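PDB 1S7K: acetyl transferase from Salmonella typhimurium, which transfers an acetyl group, with coenzyme A as its carrier, to the N-terminal amino group of ribosomal protein L7/L12. Local coordinates for residues Leu63-Gln66 with Ala70-Tyr73; Glu21-Ala26 with Met72-Cys77; Phe133-Arg138 with Asn151-Glu156; Thr122-Ala125 with Asp129-Arg132. All blocks are in the same frame, centred on the assembly; numbering follows the deposited sequence.

Contact 1: residues Leu63-Gln66 with Ala70-Tyr73; sequences LLHQ and AKMY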
loop_
_atom_site.group_PDB
_atom_site.type_symbol
_atom_site.label_atom_id
_atom_site.label_comp_id
_atom_site.label_asym_id
_atom_site.label_seq_id
_atom_site.Cartn_x
_atom_site.Cartn_y
_atom_site.Cartn_z
ATOM N N LEU A 63 3.474 -6.723 18.130
ATOM C CA LEU A 63 3.857 -7.904 17.344
ATOM C C LEU A 63 4.405 -7.491 15.987
ATOM O O LEU A 63 5.448 -7.977 15.577
ATOM C CB LEU A 63 2.669 -8.855 17.143
ATOM C CG LEU A 63 2.136 -9.294 18.504
ATOM C CD1 LEU A 63 0.909 -10.165 18.294
ATOM C CD2 LEU A 63 3.232 -10.048 19.277
ATOM N N LEU A 64 3.714 -6.586 15.274
ATOM C CA LEU A 64 4.226 -6.125 13.982
ATOM C C LEU A 64 5.592 -5.421 14.174
ATOM O O LEU A 64 6.509 -5.542 13.342
ATOM C CB LEU A 64 3.233 -5.115 13.348
ATOM C CG LEU A 64 1.837 -5.694 13.042
ATOM C CD1 LEU A 64 0.881 -4.639 12.464
ATOM C CD2 LEU A 64 2.034 -6.900 12.104
ATOM N N HIS A 65 5.710 -4.681 15.260
ATOM C CA HIS A 65 6.924 -3.918 15.540
ATOM C C HIS A 65 8.121 -4.864 15.695
ATOM O O HIS A 65 9.184 -4.622 15.139
ATOM C CB HIS A 65 6.676 -3.021 16.775
ATOM C CG HIS A 65 7.751 -1.997 17.028
ATOM N ND1 HIS A 65 7.472 -0.659 17.231
ATOM C CD2 HIS A 65 9.078 -2.141 17.280
ATOM C CE1 HIS A 65 8.572 -0.033 17.620
ATOM N NE2 HIS A 65 9.561 -0.912 17.659
ATOM N N GLN A 66 7.923 -5.985 16.379
ATOM C CA GLN A 66 9.009 -6.946 16.590
ATOM C C GLN A 66 9.362 -7.676 15.298
ATOM O O GLN A 66 10.472 -8.193 15.139
ATOM C CB GLN A 66 8.612 -7.985 17.658
ATOM C CG GLN A 66 8.244 -7.435 19.050
ATOM C CD GLN A 66 7.656 -8.507 20.000
ATOM O OE1 GLN A 66 6.927 -9.423 19.566
ATOM N NE2 GLN A 66 7.960 -8.387 21.301
ATOM N N ALA A 70 5.726 -3.150 10.777
ATOM C CA ALA A 70 5.173 -1.815 11.109
ATOM C C ALA A 70 5.965 -1.358 12.334
ATOM O O ALA A 70 6.747 -2.130 12.869
ATOM C CB ALA A 70 3.649 -1.943 11.517
ATOM N N LYS A 71 5.789 -0.107 12.771
ATOM C CA LYS A 71 6.438 0.335 14.002
ATOM C C LYS A 71 5.471 1.196 14.723
ATOM O O LYS A 71 4.691 1.942 14.092
ATOM C CB LYS A 71 7.707 1.157 13.747
ATOM C CG LYS A 71 8.868 0.353 13.077
ATOM C CD LYS A 71 9.453 -0.740 14.087
ATOM C CE LYS A 71 10.447 -1.707 13.371
ATOM N NZ LYS A 71 10.871 -2.690 14.450
ATOM N N MET A 72 5.444 1.083 16.046
ATOM C CA MET A 72 4.589 1.987 16.763
ATOM C C MET A 72 5.417 2.611 17.902
ATOM O O MET A 72 5.847 1.885 18.804
ATOM C CB MET A 72 3.356 1.291 17.345
ATOM C CG MET A 72 2.528 2.267 18.169
ATOM S SD MET A 72 1.193 1.363 18.955
ATOM C CE MET A 72 0.353 2.584 19.566
ATOM N N TYR A 73 5.664 3.934 17.821
ATOM C CA TYR A 73 6.394 4.609 18.863
ATOM C C TYR A 73 5.507 5.636 19.565
ATOM O O TYR A 73 4.617 6.259 18.982
ATOM C CB TYR A 73 7.646 5.320 18.258
ATOM C CG TYR A 73 8.704 4.395 17.713
ATOM C CD1 TYR A 73 9.678 3.833 18.561
ATOM C CD2 TYR A 73 8.755 4.080 16.356
ATOM C CE1 TYR A 73 10.692 2.956 18.038
ATOM C CE2 TYR A 73 9.731 3.208 15.838
ATOM C CZ TYR A 73 10.697 2.655 16.684
ATOM O OH TYR A 73 11.681 1.829 16.159
#

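Contact 2: residues Glu21-Ala26 with Met72-Cys77; sequences ESHVPA and MYLIFC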
loop_
_atom_site.group_PDB
_atom_site.type_symbol
_atom_site.label_atom_id
_atom_site.label_comp_id
_atom_site.label_asym_id
_atom_site.label_seq_id
_atom_site.Cartn_x
_atom_site.Cartn_y
_atom_site.Cartn_z
ATOM N N GLU A 21 3.574 -2.837 26.377
ATOM C CA GLU A 21 2.370 -3.179 27.107
ATOM C C GLU A 21 2.225 -2.188 28.281
ATOM O O GLU A 21 1.111 -1.772 28.613
ATOM C CB GLU A 21 2.451 -4.632 27.612
ATOM C CG GLU A 21 1.392 -5.538 27.011
ATOM C CD GLU A 21 -0.009 -5.223 27.535
ATOM O OE1 GLU A 21 -0.279 -4.026 27.803
ATOM O OE2 GLU A 21 -0.840 -6.160 27.671
ATOM N N SER A 22 3.351 -1.776 28.884
ATOM C CA SER A 22 3.258 -0.841 30.006
ATOM C C SER A 22 2.622 0.505 29.679
ATOM O O SER A 22 2.185 1.216 30.581
ATOM C CB SER A 22 4.632 -0.569 30.611
ATOM O OG SER A 22 5.445 0.198 29.720
ATOM N N HIS A 23 2.561 0.866 28.403
ATOM C CA HIS A 23 1.999 2.169 28.012
ATOM C C HIS A 23 0.475 2.162 27.834
ATOM O O HIS A 23 -0.167 3.214 27.805
ATOM C CB HIS A 23 2.599 2.644 26.651
ATOM C CG HIS A 23 4.098 2.737 26.614
ATOM N ND1 HIS A 23 4.876 1.868 25.879
ATOM C CD2 HIS A 23 4.956 3.602 27.208
ATOM C CE1 HIS A 23 6.151 2.192 26.022
ATOM N NE2 HIS A 23 6.227 3.237 26.828
ATOM N N VAL A 24 -0.091 0.972 27.667
ATOM C CA VAL A 24 -1.506 0.852 27.373
ATOM C C VAL A 24 -2.369 1.716 28.255
ATOM O O VAL A 24 -3.165 2.503 27.754
ATOM C CB VAL A 24 -1.980 -0.636 27.434
ATOM C CG1 VAL A 24 -3.508 -0.717 27.233
ATOM C CG2 VAL A 24 -1.279 -1.453 26.318
ATOM N N PRO A 25 -2.191 1.618 29.590
ATOM C CA PRO A 25 -3.011 2.426 30.503
ATOM C C PRO A 25 -3.065 3.898 30.195
ATOM O O PRO A 25 -4.122 4.521 30.184
ATOM C CB PRO A 25 -2.382 2.166 31.872
ATOM C CG PRO A 25 -1.793 0.765 31.735
ATOM C CD PRO A 25 -1.215 0.780 30.322
ATOM N N ALA A 26 -1.897 4.480 29.976
ATOM C CA ALA A 26 -1.795 5.914 29.706
ATOM C C ALA A 26 -2.250 6.357 28.298
ATOM O O ALA A 26 -2.887 7.407 28.089
ATOM C CB ALA A 26 -0.361 6.319 29.939
ATOM N N MET A 72 5.444 1.083 16.046
ATOM C CA MET A 72 4.589 1.987 16.763
ATOM C C MET A 72 5.417 2.611 17.902
ATOM O O MET A 72 5.847 1.885 18.804
ATOM C CB MET A 72 3.356 1.291 17.345
ATOM C CG MET A 72 2.528 2.267 18.169
ATOM S SD MET A 72 1.193 1.363 18.955
ATOM C CE MET A 72 0.353 2.584 19.566
ATOM N N TYR A 73 5.664 3.934 17.821
ATOM C CA TYR A 73 6.394 4.609 18.863
ATOM C C TYR A 73 5.507 5.636 19.565
ATOM O O TYR A 73 4.617 6.259 18.982
ATOM C CB TYR A 73 7.646 5.320 18.258
ATOM C CG TYR A 73 8.704 4.395 17.713
ATOM C CD1 TYR A 73 9.678 3.833 18.561
ATOM C CD2 TYR A 73 8.755 4.080 16.356
ATOM C CE1 TYR A 73 10.692 2.956 18.038
ATOM C CE2 TYR A 73 9.731 3.208 15.838
ATOM C CZ TYR A 73 10.697 2.655 16.684
ATOM O OH TYR A 73 11.681 1.829 16.159
ATOM N N LEU A 74 5.775 5.824 20.848
ATOM C CA LEU A 74 5.107 6.810 21.668
ATOM C C LEU A 74 6.068 8.024 21.807
ATOM O O LEU A 74 7.272 7.848 22.077
ATOM C CB LEU A 74 4.821 6.216 23.059
ATOM C CG LEU A 74 3.686 5.212 23.033
ATOM C CD1 LEU A 74 3.304 4.803 24.465
ATOM C CD2 LEU A 74 2.466 5.913 22.428
ATOM N N ILE A 75 5.534 9.218 21.594
ATOM C CA ILE A 75 6.268 10.492 21.682
ATOM C C ILE A 75 6.092 11.022 23.103
ATOM O O ILE A 75 4.951 11.221 23.529
ATOM C CB ILE A 75 5.655 11.559 20.724
ATOM C CG1 ILE A 75 5.834 11.189 19.234
ATOM C CG2 ILE A 75 6.356 12.946 20.918
ATOM C CD1 ILE A 75 4.802 12.039 18.372
ATOM N N PHE A 76 7.210 11.272 23.796
ATOM C CA PHE A 76 7.220 11.812 25.156
ATOM C C PHE A 76 7.909 13.150 25.138
ATOM O O PHE A 76 8.969 13.307 24.548
ATOM C CB PHE A 76 7.955 10.903 26.126
ATOM C CG PHE A 76 7.178 9.707 26.497
ATOM C CD1 PHE A 76 7.268 8.524 25.747
ATOM C CD2 PHE A 76 6.320 9.759 27.586
ATOM C CE1 PHE A 76 6.503 7.420 26.086
ATOM C CE2 PHE A 76 5.553 8.663 27.935
ATOM C CZ PHE A 76 5.649 7.485 27.178
ATOM N N CYS A 77 7.276 14.113 25.780
ATOM C CA CYS A 77 7.823 15.464 25.817
ATOM C C CYS A 77 8.000 15.760 27.304
ATOM O O CYS A 77 7.010 15.775 28.021
ATOM C CB CYS A 77 6.803 16.406 25.164
ATOM S SG CYS A 77 7.120 18.220 25.398
#

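Contact 3: residues Phe133-Arg138 with Asn151-Glu156; sequences FVIKCR and NHFTLE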
loop_
_atom_site.group_PDB
_atom_site.type_symbol
_atom_site.label_atom_id
_atom_site.label_comp_id
_atom_site.label_asym_id
_atom_site.label_seq_id
_atom_site.Cartn_x
_atom_site.Cartn_y
_atom_site.Cartn_z
ATOM N N PHE A 133 10.821 6.816 2.973
ATOM C CA PHE A 133 9.823 7.131 3.978
ATOM C C PHE A 133 8.694 7.815 3.287
ATOM O O PHE A 133 8.927 8.789 2.562
ATOM C CB PHE A 133 10.426 8.061 5.052
ATOM C CG PHE A 133 11.611 7.468 5.741
ATOM C CD1 PHE A 133 12.890 7.666 5.228
ATOM C CD2 PHE A 133 11.436 6.644 6.849
ATOM C CE1 PHE A 133 13.978 7.054 5.806
ATOM C CE2 PHE A 133 12.547 6.015 7.444
ATOM C CZ PHE A 133 13.829 6.234 6.908
ATOM N N VAL A 134 7.487 7.312 3.477
ATOM C CA VAL A 134 6.351 7.853 2.751
ATOM C C VAL A 134 5.259 8.409 3.583
ATOM O O VAL A 134 4.958 7.835 4.608
ATOM C CB VAL A 134 5.724 6.730 1.882
ATOM C CG1 VAL A 134 4.539 7.262 1.047
ATOM C CG2 VAL A 134 6.863 6.170 0.926
ATOM N N ILE A 135 4.723 9.575 3.190
ATOM C CA ILE A 135 3.552 10.160 3.900
ATOM C C ILE A 135 2.419 10.259 2.910
ATOM O O ILE A 135 2.553 10.974 1.881
ATOM C CB ILE A 135 3.808 11.594 4.426
ATOM C CG1 ILE A 135 4.737 11.509 5.640
ATOM C CG2 ILE A 135 2.412 12.288 4.799
ATOM C CD1 ILE A 135 5.371 12.846 6.150
ATOM N N LYS A 136 1.320 9.546 3.177
ATOM C CA LYS A 136 0.130 9.674 2.328
ATOM C C LYS A 136 -0.833 10.429 3.222
ATOM O O LYS A 136 -1.030 10.006 4.397
ATOM C CB LYS A 136 -0.457 8.284 2.003
ATOM C CG LYS A 136 0.362 7.461 1.039
ATOM C CD LYS A 136 -0.049 5.983 1.055
ATOM C CE LYS A 136 -1.358 5.770 0.420
ATOM N NZ LYS A 136 -1.779 4.329 0.682
ATOM N N CYS A 137 -1.333 11.573 2.747
ATOM C CA CYS A 137 -2.333 12.273 3.578
ATOM C C CYS A 137 -3.335 12.983 2.677
ATOM O O CYS A 137 -2.996 13.388 1.533
ATOM C CB CYS A 137 -1.624 13.264 4.462
ATOM S SG CYS A 137 -0.702 14.604 3.577
ATOM N N ARG A 138 -4.558 13.172 3.170
ATOM C CA ARG A 138 -5.595 13.822 2.365
ATOM C C ARG A 138 -5.109 15.194 1.907
ATOM O O ARG A 138 -4.399 15.885 2.640
ATOM C CB ARG A 138 -6.878 13.997 3.176
ATOM C CG ARG A 138 -7.641 12.687 3.367
ATOM C CD ARG A 138 -8.995 12.922 4.161
ATOM N NE ARG A 138 -9.035 14.227 4.822
ATOM C CZ ARG A 138 -8.565 14.519 6.033
ATOM N NH1 ARG A 138 -8.662 15.764 6.459
ATOM N NH2 ARG A 138 -8.009 13.586 6.836
ATOM N N ASN A 151 9.448 18.869 6.552
ATOM C CA ASN A 151 10.443 17.863 6.732
ATOM C C ASN A 151 11.067 17.380 5.431
ATOM O O ASN A 151 11.578 16.286 5.342
ATOM C CB ASN A 151 9.824 16.782 7.593
ATOM C CG ASN A 151 9.521 17.337 8.998
ATOM O OD1 ASN A 151 10.418 17.342 9.847
ATOM N ND2 ASN A 151 8.286 17.888 9.216
ATOM N N HIS A 152 10.957 18.255 4.453
ATOM C CA HIS A 152 11.575 18.131 3.126
ATOM C C HIS A 152 11.173 16.926 2.324
ATOM O O HIS A 152 12.034 16.297 1.661
ATOM C CB HIS A 152 13.093 18.151 3.311
ATOM C CG HIS A 152 13.541 19.102 4.379
ATOM N ND1 HIS A 152 13.431 20.471 4.250
ATOM C CD2 HIS A 152 13.994 18.876 5.639
ATOM C CE1 HIS A 152 13.793 21.055 5.384
ATOM N NE2 HIS A 152 14.137 20.111 6.240
ATOM N N PHE A 153 9.891 16.548 2.415
ATOM C CA PHE A 153 9.409 15.431 1.611
ATOM C C PHE A 153 9.086 15.988 0.217
ATOM O O PHE A 153 8.687 17.154 0.076
ATOM C CB PHE A 153 8.121 14.817 2.194
ATOM C CG PHE A 153 8.336 13.891 3.381
ATOM C CD1 PHE A 153 8.820 14.367 4.593
ATOM C CD2 PHE A 153 8.087 12.518 3.259
ATOM C CE1 PHE A 153 9.053 13.495 5.662
ATOM C CE2 PHE A 153 8.310 11.628 4.304
ATOM C CZ PHE A 153 8.803 12.110 5.519
ATOM N N THR A 154 9.210 15.162 -0.812
ATOM C CA THR A 154 8.897 15.614 -2.163
ATOM C C THR A 154 7.521 15.085 -2.491
ATOM O O THR A 154 7.256 13.924 -2.194
ATOM C CB THR A 154 9.913 15.013 -3.165
ATOM O OG1 THR A 154 11.205 15.575 -2.888
ATOM C CG2 THR A 154 9.473 15.369 -4.617
ATOM N N LEU A 155 6.625 15.938 -3.016
ATOM C CA LEU A 155 5.288 15.466 -3.415
ATOM C C LEU A 155 5.479 14.686 -4.731
ATOM O O LEU A 155 5.905 15.253 -5.747
ATOM C CB LEU A 155 4.338 16.655 -3.652
ATOM C CG LEU A 155 2.889 16.324 -4.133
ATOM C CD1 LEU A 155 2.154 15.519 -3.107
ATOM C CD2 LEU A 155 2.132 17.600 -4.372
ATOM N N GLU A 156 5.207 13.388 -4.668
ATOM C CA GLU A 156 5.319 12.485 -5.819
ATOM C C GLU A 156 4.057 12.375 -6.642
ATOM O O GLU A 156 4.124 11.983 -7.831
ATOM C CB GLU A 156 5.692 11.092 -5.338
ATOM C CG GLU A 156 7.075 11.072 -4.703
ATOM C CD GLU A 156 7.479 9.643 -4.319
ATOM O OE1 GLU A 156 8.670 9.351 -4.288
ATOM O OE2 GLU A 156 6.599 8.825 -4.033
#

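Contact 4: residues Thr122-Ala125 with Asp129-Arg132; sequences THYA and DIRR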
loop_
_atom_site.group_PDB
_atom_site.type_symbol
_atom_site.label_atom_id
_atom_site.label_comp_id
_atom_site.label_asym_id
_atom_site.label_seq_id
_atom_site.Cartn_x
_atom_site.Cartn_y
_atom_site.Cartn_z
ATOM N N THR A 122 16.363 9.429 10.511
ATOM C CA THR A 122 17.826 9.402 10.563
ATOM C C THR A 122 18.280 8.100 11.221
ATOM O O THR A 122 19.210 7.438 10.760
ATOM C CB THR A 122 18.323 10.588 11.433
ATOM O OG1 THR A 122 18.275 11.781 10.641
ATOM C CG2 THR A 122 19.733 10.287 11.999
ATOM N N HIS A 123 17.588 7.777 12.300
ATOM C CA HIS A 123 17.858 6.561 13.070
ATOM C C HIS A 123 17.651 5.301 12.184
ATOM O O HIS A 123 18.473 4.362 12.229
ATOM C CB HIS A 123 16.931 6.527 14.261
ATOM C CG HIS A 123 16.998 5.243 15.040
ATOM N ND1 HIS A 123 17.891 5.066 16.082
ATOM C CD2 HIS A 123 16.280 4.095 14.951
ATOM C CE1 HIS A 123 17.711 3.860 16.606
ATOM N NE2 HIS A 123 16.744 3.253 15.942
ATOM N N TYR A 124 16.596 5.278 11.375
ATOM C CA TYR A 124 16.388 4.107 10.515
ATOM C C TYR A 124 17.346 4.069 9.345
ATOM O O TYR A 124 17.732 2.979 8.901
ATOM C CB TYR A 124 14.947 4.051 10.042
ATOM C CG TYR A 124 14.230 3.217 11.017
ATOM C CD1 TYR A 124 14.166 1.846 10.828
ATOM C CD2 TYR A 124 13.687 3.765 12.166
ATOM C CE1 TYR A 124 13.576 1.033 11.756
ATOM C CE2 TYR A 124 13.076 2.951 13.112
ATOM C CZ TYR A 124 13.035 1.567 12.872
ATOM O OH TYR A 124 12.369 0.727 13.684
ATOM N N ALA A 125 17.733 5.243 8.844
ATOM C CA ALA A 125 18.725 5.271 7.746
ATOM C C ALA A 125 20.014 4.667 8.327
ATOM O O ALA A 125 20.757 3.895 7.631
ATOM C CB ALA A 125 19.005 6.733 7.302
ATOM N N ASP A 129 17.580 -0.553 7.546
ATOM C CA ASP A 129 16.504 -1.366 7.050
ATOM C C ASP A 129 15.376 -0.588 6.419
ATOM O O ASP A 129 14.469 -1.185 5.845
ATOM C CB ASP A 129 15.970 -2.366 8.093
ATOM C CG ASP A 129 15.683 -1.754 9.481
ATOM O OD1 ASP A 129 14.975 -2.458 10.275
ATOM O OD2 ASP A 129 16.171 -0.638 9.787
ATOM N N ILE A 130 15.419 0.753 6.503
ATOM C CA ILE A 130 14.387 1.559 5.807
ATOM C C ILE A 130 15.148 2.742 5.175
ATOM O O ILE A 130 15.923 3.416 5.868
ATOM C CB ILE A 130 13.307 2.087 6.760
ATOM C CG1 ILE A 130 12.730 0.927 7.586
ATOM C CG2 ILE A 130 12.169 2.793 5.959
ATOM C CD1 ILE A 130 11.435 1.269 8.278
ATOM N N ARG A 131 14.877 3.003 3.881
ATOM C CA ARG A 131 15.493 4.068 3.095
ATOM C C ARG A 131 14.443 4.999 2.414
ATOM O O ARG A 131 14.749 6.114 2.091
ATOM C CB ARG A 131 16.360 3.490 1.964
ATOM C CG ARG A 131 15.527 2.725 0.883
ATOM C CD ARG A 131 16.468 1.879 0.034
ATOM N NE ARG A 131 17.447 2.742 -0.633
ATOM C CZ ARG A 131 17.163 3.539 -1.680
ATOM N NH1 ARG A 131 15.942 3.607 -2.198
ATOM N NH2 ARG A 131 18.126 4.266 -2.211
ATOM N N ARG A 132 13.211 4.533 2.258
ATOM C CA ARG A 132 12.162 5.304 1.591
ATOM C C ARG A 132 11.035 5.549 2.625
ATOM O O ARG A 132 10.391 4.608 3.122
ATOM C CB ARG A 132 11.610 4.531 0.363
ATOM C CG ARG A 132 10.490 5.371 -0.431
ATOM C CD ARG A 132 9.955 4.552 -1.677
ATOM N NE ARG A 132 8.601 4.970 -2.003
ATOM C CZ ARG A 132 8.286 6.131 -2.582
ATOM N NH1 ARG A 132 7.010 6.454 -2.757
ATOM N NH2 ARG A 132 9.231 6.920 -3.094
#

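Contact 1: residues Leu63-Gln66 with Ala70-Tyr73
His65 and Lys71 bring the backbones closest, their CA atoms 4.5 Å apart, where the end of helix 55-67 turns back into strand 71-77 of the central sheet. The carbonyl of Ala70 points at the helix, and its O receives a CA-H...O contact from His65 CA at 3.2 Å. Beside it Leu64 CB rests on Ala70 CB at 3.7 Å. The imidazole of His65 carries most of the contact. With CG anti to the backbone N (chi1 -169°) the ring reaches off the helix to the strand, where Met72 N donates to His65 ND1 at 2.9 Å in a nearly straight bond, the donor tilted from the ring plane. Lys71 bends at chi2 and crosses the imidazole at about a right angle, laying CD 3.4 Å from the centroid of the His65 ring in a CH-pi contact. Its ammonium continues to the helix backbone, Lys71 NZ to His65 O at 2.7 Å. The edge of the imidazole at CE1 meets the face of the Tyr73 ring in an edge-to-face pair, centroids 4.8 Å apart. Both His65 NE2 and Tyr73 OH are hydrogen-bonded to the Glu6 carboxylate. Because ND1 accepts a backbone N-H, the neutral ring should carry its proton on NE2, facing the Glu6 carboxylate; bonds at both nitrogens fix the rotation of this buried imidazole.

Contact 2: residues Glu21-Ala26 with Met72-Cys77
His23 and Leu74 extend their side chains past each other in opposite directions, the imidazole from the turn leading into helix 24-33, the leucine from strand 71-77. Leu74 CD1 lies over one face of the His23 ring, on the side of CB, CG and CD2; the modelled spacing there is too short to be trusted, so the position of that methyl is doubtful. Phe76, two residues along the same side of the strand, reaches the same imidazole at CD2: Phe76 CZ is 3.9 Å from His23 CD2, which sits at the rim of the phenyl ring near its plane. The two rings lie oblique, with planes at 44° and centroids 6.0 Å apart. His23 CG stands beside the backbone N (chi1 -56°), which turns the ring toward the strand and leaves ND1 bonded to the backbone N of Asp20, just before the segment. That bond holds the imidazole by its polar edge while its carbons meet the apolar side chains. Phe76 also forms a cation-pi pair with Arg17 of the adjacent strand 14-18. Joining the first helix of the chain to strand 71-77 in this way is helix-on-sheet packing, as found in the N-terminal half of the GNAT fold.

Contact 3: residues Phe133-Arg138 with Asn151-Glu156
Phe153 loses the most surface here, its ring directed at strand 132-138 and received chiefly by Ile135. The isoleucine sends its longer branch over the phenyl: CG1 lies beside the backbone N (chi1 -74°), and CD1 comes to 3.6 Å from the centroid of the Phe153 ring, 14° off the normal, a CH-pi contact over the face. The two side chains cross at about a right angle, and Ile135 CG1 adds a second touch on Phe153 CE2 at 3.8 Å. Phe153 follows helix 142-150, which ends in a Schellman motif with His152 at C-prime; the chain then enters strand 154-165, completing a beta-alpha-beta crossover whose two parallel strands have strand 168-178 between them, in the C-terminal half of the GNAT fold. The ring thus bridges over a neighbour, touching Tyr175 of that middle strand on its way. Phe133 contributes mostly backbone: its carbonyl O is 3.4 Å from Phe153 CE2, while Phe133 CB lies 4.2 Å from the same carbon. Leu117 and Met121 of helix 112-127 also pack on Phe153, placing the phenyl between that helix and the sheet. Farther along the strand is Cys137, which is covalently linked to coenzyme A in another structure of this protein.

Contact 4: residues Thr122-Ala125 with Asp129-Arg132
Tyr124 and Ile130 are the main apolar pair in the return leg of a beta-alpha-beta crossover of the GNAT fold, in which helix 112-127 links the parallel neighbours 96-103 and 132-138; the helix, whose first turn contains coenzyme A-binding residues, ends here and the chain folds back to enter strand 132-138. Tyr124 and Ile130 have CA atoms 5.7 Å apart, and Ala125 and Arg131 follow at 5.8 Å. The apolar packing is made along one side of the tyrosine ring. Ile130 CG1 lies 3.7 Å from Tyr124 CD1, and the methyl beyond it, Ile130 CD1, is 3.8 Å from the same ring carbon, the two side chains meeting at a slant. Ile130 CG1 stands beside the backbone N (chi1 -52°), which carries this branch to the ring. Phe87 of strand 80-91 touches Ile130 and makes an edge-to-face pair with Tyr124, extending the packing into the sheet. Backbone contact is slight: Ala125 CA stands 3.8 Å from Ile130 O. Polar groups of the contact look mainly elsewhere. Tyr124 OH is hydrogen-bonded to Tyr73 OH, and Asp129 forms a salt bridge with Arg127 through OD1. Beyond them Arg131 pairs with Asp180 and also makes a cation-pi contact with Tyr169 of the second subunit, so the loop reaches the dimer interface. The Asp129 carboxylate approaches Tyr124 with its plane turned only 21° from that of the ring; chi1 of 48° sets the group between backbone N and carbonyl carbon, and its OD2 comes to 3.4 Å from Tyr124 CD1.

Contacts 1 and 2 share strand 71-77, to which they attach the successive helices 55-67 and 24-33, their centres 12 Å apart. Contact 4 joins contact 1 through the two phenols, Tyr73 OH lying 2.8 Å from Tyr124 OH in a probable hydrogen bond. It meets contact 3 through the salt bridge of Arg132 NH1 with Glu156 OE2, 2.7 Å long, and by packing of Phe133 on Tyr124. Contacts 1 and 3 lie on opposite sides of the chain's centre, about 21 Å between centres. Residues that bind coenzyme A in another structure of this protein lie near both: Met113 is about 9 Å from Tyr73 and about 7 Å from Ile135, side chain to side chain, and Cys137 lies on segment 133-138 of contact 3.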